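Local atomic coordinates of LacI family sugar-binding transcriptional regulator (PDB entry 4RK0), a protein that binds ribose and probably acts as a sugar-responsive repressor that binds DNA to regulate transcription. Residues E58-R62 with T78-L83. Residues are numbered along the deposited sequence.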
loop_
_atom_site.group_PDB
_atom_site.type_symbol
_atom_site.label_atom_id
_atom_site.label_comp_id
_atom_site.label_asym_id
_atom_site.label_seq_id
_atom_site.Cartn_x
_atom_site.Cartn_y
_atom_site.Cartn_z
ATOM N N GLU A 58 -23.995 -7.044 3.140
ATOM C CA GLU A 58 -24.811 -6.338 2.161
ATOM C C GLU A 58 -24.138 -6.294 0.787
ATOM O O GLU A 58 -24.802 -6.314 -0.251
ATOM C CB GLU A 58 -25.101 -4.923 2.643
ATOM C CG GLU A 58 -26.467 -4.391 2.250
ATOM C CD GLU A 58 -27.061 -3.503 3.326
ATOM O OE1 GLU A 58 -26.307 -2.709 3.929
ATOM O OE2 GLU A 58 -28.281 -3.602 3.571
ATOM N N LEU A 59 -22.814 -6.239 0.773
ATOM C CA LEU A 59 -22.102 -6.214 -0.493
ATOM C C LEU A 59 -22.202 -7.560 -1.193
ATOM O O LEU A 59 -22.513 -7.634 -2.401
ATOM C CB LEU A 59 -20.663 -5.772 -0.301
ATOM C CG LEU A 59 -19.877 -5.662 -1.617
ATOM C CD1 LEU A 59 -20.213 -4.386 -2.370
ATOM C CD2 LEU A 59 -18.408 -5.702 -1.311
ATOM N N ILE A 60 -21.978 -8.639 -0.458
ATOM C CA ILE A 60 -22.035 -9.962 -1.057
ATOM C C ILE A 60 -23.427 -10.249 -1.662
ATOM O O ILE A 60 -23.547 -11.154 -2.463
ATOM C CB ILE A 60 -21.565 -11.073 -0.069
ATOM C CG1 ILE A 60 -21.055 -12.315 -0.800
ATOM C CG2 ILE A 60 -22.647 -11.490 0.938
ATOM C CD1 ILE A 60 -19.634 -12.191 -1.272
ATOM N N ARG A 61 -24.454 -9.453 -1.330
ATOM C CA ARG A 61 -25.800 -9.650 -1.885
ATOM C C ARG A 61 -26.129 -8.744 -3.100
ATOM O O ARG A 61 -27.260 -8.763 -3.580
ATOM C CB ARG A 61 -26.852 -9.427 -0.791
ATOM C CG ARG A 61 -26.841 -10.471 0.294
ATOM C CD ARG A 61 -27.728 -10.075 1.466
ATOM N NE ARG A 61 -28.063 -11.244 2.284
ATOM C CZ ARG A 61 -27.239 -11.844 3.142
ATOM N NH1 ARG A 61 -27.668 -12.905 3.821
ATOM N NH2 ARG A 61 -25.992 -11.402 3.329
ATOM N N ARG A 62 -25.178 -7.933 -3.553
ATOM C CA ARG A 62 -25.376 -7.109 -4.742
ATOM C C ARG A 62 -25.323 -8.000 -5.961
ATOM O O ARG A 62 -24.640 -9.039 -5.949
ATOM C CB ARG A 62 -24.269 -6.077 -4.919
ATOM C CG ARG A 62 -24.018 -5.162 -3.743
ATOM C CD ARG A 62 -25.256 -4.496 -3.173
ATOM N NE ARG A 62 -24.814 -3.735 -2.011
ATOM C CZ ARG A 62 -24.714 -2.411 -1.936
ATOM N NH1 ARG A 62 -24.249 -1.871 -0.828
ATOM N NH2 ARG A 62 -25.081 -1.622 -2.943
ATOM N N THR A 78 -22.822 -18.116 4.008
ATOM C CA THR A 78 -23.224 -16.922 3.247
ATOM C C THR A 78 -23.078 -17.135 1.739
ATOM O O THR A 78 -23.910 -16.694 0.953
ATOM C CB THR A 78 -22.405 -15.682 3.650
ATOM O OG1 THR A 78 -22.720 -15.336 5.001
ATOM C CG2 THR A 78 -22.718 -14.488 2.748
ATOM N N ILE A 79 -21.996 -17.791 1.339
ATOM C CA ILE A 79 -21.720 -17.972 -0.075
ATOM C C ILE A 79 -22.810 -18.851 -0.728
ATOM O O ILE A 79 -23.352 -18.521 -1.793
ATOM C CB ILE A 79 -20.301 -18.550 -0.266
ATOM C CG1 ILE A 79 -19.274 -17.420 -0.084
ATOM C CG2 ILE A 79 -20.149 -19.202 -1.633
ATOM C CD1 ILE A 79 -17.838 -17.900 0.010
ATOM N N ASN A 80 -23.140 -19.946 -0.061
ATOM C CA ASN A 80 -24.196 -20.846 -0.524
ATOM C C ASN A 80 -25.556 -20.169 -0.690
ATOM O O ASN A 80 -26.200 -20.329 -1.724
ATOM C CB ASN A 80 -24.312 -22.036 0.423
ATOM C CG ASN A 80 -23.029 -22.841 0.506
ATOM O OD1 ASN A 80 -22.068 -22.606 -0.241
ATOM N ND2 ASN A 80 -22.998 -23.783 1.429
ATOM N N GLU A 81 -25.971 -19.390 0.300
ATOM C CA GLU A 81 -27.274 -18.738 0.269
ATOM C C GLU A 81 -27.380 -17.512 -0.649
ATOM O O GLU A 81 -28.486 -17.098 -0.999
ATOM C CB GLU A 81 -27.734 -18.400 1.698
ATOM C CG GLU A 81 -27.073 -17.189 2.337
ATOM C CD GLU A 81 -27.345 -17.075 3.832
ATOM O OE1 GLU A 81 -27.805 -18.064 4.450
ATOM O OE2 GLU A 81 -27.091 -15.987 4.396
ATOM N N THR A 82 -26.249 -16.929 -1.050
ATOM C CA THR A 82 -26.270 -15.747 -1.892
ATOM C C THR A 82 -25.784 -16.072 -3.301
ATOM O O THR A 82 -26.544 -15.979 -4.264
ATOM C CB THR A 82 -25.395 -14.629 -1.290
ATOM O OG1 THR A 82 -24.074 -15.137 -1.059
ATOM C CG2 THR A 82 -25.971 -14.141 0.037
ATOM N N LEU A 83 -24.519 -16.458 -3.418
ATOM C CA LEU A 83 -23.893 -16.584 -4.720
ATOM C C LEU A 83 -24.209 -17.922 -5.410
ATOM O O LEU A 83 -24.486 -17.931 -6.600
ATOM C CB LEU A 83 -22.373 -16.412 -4.602
ATOM C CG LEU A 83 -21.832 -15.166 -3.889
ATOM C CD1 LEU A 83 -20.315 -15.155 -4.044
ATOM C CD2 LEU A 83 -22.420 -13.875 -4.446
#
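Ile60 makes the main apolar contact between residues 58-62 and the helix that contains residues 78-83. Its CA-CB bond points toward this helix. Ile60 CG2 packs against Thr78 CG2 at 3.5 Å, and Ile60 CD1 lies 4.1 Å from Leu83 CD1. Leu83 CD2 also comes within 3.6 Å of the carbonyl atom Ile60 O. Both residues also touch Ile69 on strand 66-69, so this side of the contact belongs to the hydrophobic core.

Arg61 works at the exposed margin. Its CG meets Thr82 CG2 at 3.8 Å, and the same methyl lies over one face of the guanidinium. The end of the Arg61 side chain reaches on to Glu81, with a salt bridge of 3.2 Å between Arg61 NH1 and Glu81 OE2. Arg61 NH2 is held by a hydrogen bond to Thr57 O in the preceding helix 54-59.

Thr82 OG1 donates to Thr78 O at 2.5 Å, and the Thr82 CG2 methyl is turned to Arg61. The type I turn from Leu59 to Arg62 places Ile60 and Arg61 beside this helix.

Helices 54-59 and 76-86 are connected through parallel strand 66-69. The contact thus joins two adjacent helical segments in one layer, on the same face of the sheet, in an alpha/beta Rossmann-like subdomain, as in the periplasmic binding protein-like fold of LacI-family regulators.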